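Local coordinates for glyoxalase family protein (Bacillus cereus, PDB 1ZSW) that is of unknown function but binds a zinc ion and, as a member of the glyoxalase/dioxygenase superfamily, probably acts as a metal-dependent enzyme, at residues S114-K119 against S130-Y135. Residues are numbered along the deposited sequence; the frame is centred on the assembly and turned at random.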
loop_
_atom_site.group_PDB
_atom_site.type_symbol
_atom_site.label_atom_id
_atom_site.label_comp_id
_atom_site.label_asym_id
_atom_site.label_seq_id
_atom_site.Cartn_x
_atom_site.Cartn_y
_atom_site.Cartn_z
ATOM N N SER A 114 -19.063 -11.435 2.637
ATOM C CA SER A 114 -18.355 -10.275 3.200
ATOM C C SER A 114 -18.697 -8.994 2.450
ATOM O O SER A 114 -18.884 -7.937 3.062
ATOM C CB SER A 114 -16.815 -10.470 3.262
ATOM O OG SER A 114 -16.441 -11.760 3.740
ATOM N N LEU A 115 -18.798 -9.045 1.118
ATOM C CA LEU A 115 -19.279 -7.849 0.414
ATOM C C LEU A 115 -20.651 -7.359 0.887
ATOM O O LEU A 115 -20.892 -6.156 1.005
ATOM C CB LEU A 115 -19.288 -8.047 -1.110
ATOM C CG LEU A 115 -17.947 -8.289 -1.792
ATOM C CD1 LEU A 115 -18.146 -8.469 -3.298
ATOM C CD2 LEU A 115 -16.955 -7.112 -1.517
ATOM N N HIS A 116 -21.544 -8.290 1.193
ATOM C CA HIS A 116 -22.867 -7.921 1.691
ATOM C C HIS A 116 -22.790 -7.340 3.087
ATOM O O HIS A 116 -23.447 -6.336 3.379
ATOM C CB HIS A 116 -23.825 -9.119 1.615
ATOM C CG HIS A 116 -24.166 -9.506 0.209
ATOM N ND1 HIS A 116 -25.079 -8.808 -0.552
ATOM C CD2 HIS A 116 -23.691 -10.492 -0.587
ATOM C CE1 HIS A 116 -25.155 -9.351 -1.753
ATOM N NE2 HIS A 116 -24.327 -10.377 -1.800
ATOM N N TYR A 117 -21.939 -7.942 3.930
ATOM C CA TYR A 117 -21.648 -7.384 5.240
ATOM C C TYR A 117 -21.158 -5.933 5.135
ATOM O O TYR A 117 -21.632 -5.019 5.823
ATOM C CB TYR A 117 -20.609 -8.259 5.978
ATOM C CG TYR A 117 -20.111 -7.573 7.217
ATOM C CD1 TYR A 117 -19.020 -6.695 7.163
ATOM C CD2 TYR A 117 -20.747 -7.760 8.447
ATOM C CE1 TYR A 117 -18.581 -6.025 8.289
ATOM C CE2 TYR A 117 -20.314 -7.104 9.581
ATOM C CZ TYR A 117 -19.220 -6.246 9.509
ATOM O OH TYR A 117 -18.826 -5.571 10.627
ATOM N N TRP A 118 -20.183 -5.714 4.247
ATOM C CA TRP A 118 -19.634 -4.384 4.025
ATOM C C TRP A 118 -20.580 -3.347 3.459
ATOM O O TRP A 118 -20.588 -2.192 3.888
ATOM C CB TRP A 118 -18.336 -4.505 3.203
ATOM C CG TRP A 118 -17.199 -4.981 4.135
ATOM C CD1 TRP A 118 -16.586 -6.183 4.139
ATOM C CD2 TRP A 118 -16.593 -4.197 5.150
ATOM N NE1 TRP A 118 -15.638 -6.223 5.174
ATOM C CE2 TRP A 118 -15.625 -5.005 5.782
ATOM C CE3 TRP A 118 -16.812 -2.893 5.622
ATOM C CZ2 TRP A 118 -14.838 -4.533 6.862
ATOM C CZ3 TRP A 118 -16.017 -2.407 6.685
ATOM C CH2 TRP A 118 -15.070 -3.260 7.304
ATOM N N LYS A 119 -21.421 -3.766 2.508
ATOM C CA LYS A 119 -22.446 -2.875 1.987
ATOM C C LYS A 119 -23.336 -2.369 3.121
ATOM O O LYS A 119 -23.570 -1.167 3.225
ATOM C CB LYS A 119 -23.283 -3.571 0.894
ATOM C CG LYS A 119 -24.208 -2.598 0.162
ATOM C CD LYS A 119 -24.318 -2.927 -1.309
ATOM C CE LYS A 119 -24.737 -1.687 -2.104
ATOM N NZ LYS A 119 -26.050 -1.146 -1.641
ATOM N N SER A 130 -20.366 1.989 -3.873
ATOM C CA SER A 130 -20.986 1.574 -5.124
ATOM C C SER A 130 -22.014 0.495 -4.843
ATOM O O SER A 130 -22.279 0.148 -3.686
ATOM C CB SER A 130 -19.898 1.064 -6.079
ATOM O OG SER A 130 -19.433 -0.257 -5.763
ATOM N N GLU A 131 -22.656 -0.014 -5.897
ATOM C CA GLU A 131 -23.366 -1.257 -5.748
ATOM C C GLU A 131 -22.398 -2.383 -6.045
ATOM O O GLU A 131 -21.261 -2.135 -6.479
ATOM C CB GLU A 131 -24.565 -1.296 -6.720
ATOM C CG GLU A 131 -25.568 -0.195 -6.429
ATOM C CD GLU A 131 -26.316 -0.411 -5.128
ATOM O OE1 GLU A 131 -26.758 -1.552 -4.888
ATOM O OE2 GLU A 131 -26.464 0.565 -4.353
ATOM N N MET A 132 -22.835 -3.617 -5.840
ATOM C CA MET A 132 -22.019 -4.780 -6.139
ATOM C C MET A 132 -21.530 -4.754 -7.581
ATOM O O MET A 132 -22.300 -4.531 -8.503
ATOM C CB MET A 132 -22.797 -6.060 -5.869
ATOM C CG MET A 132 -23.187 -6.249 -4.405
ATOM S SD MET A 132 -21.754 -6.758 -3.424
ATOM C CE MET A 132 -21.753 -8.514 -3.800
ATOM N N THR A 133 -20.250 -4.981 -7.779
ATOM C CA THR A 133 -19.672 -4.831 -9.127
ATOM C C THR A 133 -18.538 -5.836 -9.372
ATOM O O THR A 133 -18.438 -6.855 -8.676
ATOM C CB THR A 133 -19.297 -3.324 -9.395
ATOM O OG1 THR A 133 -18.946 -3.109 -10.780
ATOM C CG2 THR A 133 -18.138 -2.829 -8.442
ATOM N N THR A 134 -17.702 -5.522 -10.352
ATOM C CA THR A 134 -16.585 -6.348 -10.733
ATOM C C THR A 134 -15.420 -5.357 -10.765
ATOM O O THR A 134 -15.616 -4.193 -11.118
ATOM C CB THR A 134 -16.898 -6.990 -12.094
ATOM O OG1 THR A 134 -18.064 -7.836 -11.940
ATOM C CG2 THR A 134 -15.745 -7.815 -12.604
ATOM N N TYR A 135 -14.245 -5.784 -10.306
ATOM C CA TYR A 135 -13.044 -4.968 -10.473
ATOM C C TYR A 135 -11.883 -5.899 -10.719
ATOM O O TYR A 135 -11.670 -6.813 -9.956
ATOM C CB TYR A 135 -12.796 -4.068 -9.250
ATOM C CG TYR A 135 -11.603 -3.185 -9.480
ATOM C CD1 TYR A 135 -10.319 -3.647 -9.195
ATOM C CD2 TYR A 135 -11.760 -1.895 -9.982
ATOM C CE1 TYR A 135 -9.205 -2.847 -9.443
ATOM C CE2 TYR A 135 -10.655 -1.079 -10.251
ATOM C CZ TYR A 135 -9.373 -1.575 -9.942
ATOM O OH TYR A 135 -8.253 -0.798 -10.201
#
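Met132 and Glu131 meet Leu115, His116 and Lys119 in a small surface contact, part apolar and part ionic, between helix 112-124 and the residues leading into strand 133-135. It belongs to a vicinal oxygen chelate (VOC) fold, in which helices pack on beta-sheet, and lies away from the zinc site. Bends at chi2 (-75°) and chi3 bring the end of Met132 up to the helix, laying its thioether on Leu115: SD lies 3.6 Å from Leu115 CB, and CE is equally close to Leu115 CD1. The same methyl makes an off-centre CH-pi contact with the imidazole of His116, 3.8 Å from CE to His116 NE2, while the sulfur stands above the ring face at a greater distance. Met132 has two conformers, and its contacts, described for one, are less certain. One helical turn beyond Leu115, Lys119 forms a salt bridge with Glu131, NZ lying 3.2 Å from OE2 and approaching from above the carboxylate plane; the bond from NZ to OE1 is weak. Backbone bonds from Ser130 to Gln142 and from Thr133 to Ala140 tie the segment to strand 138-144, while Leu115 reaches Val109, Leu141 and Leu153, seating the helix on strands 101-109, 138-144 and 150-155.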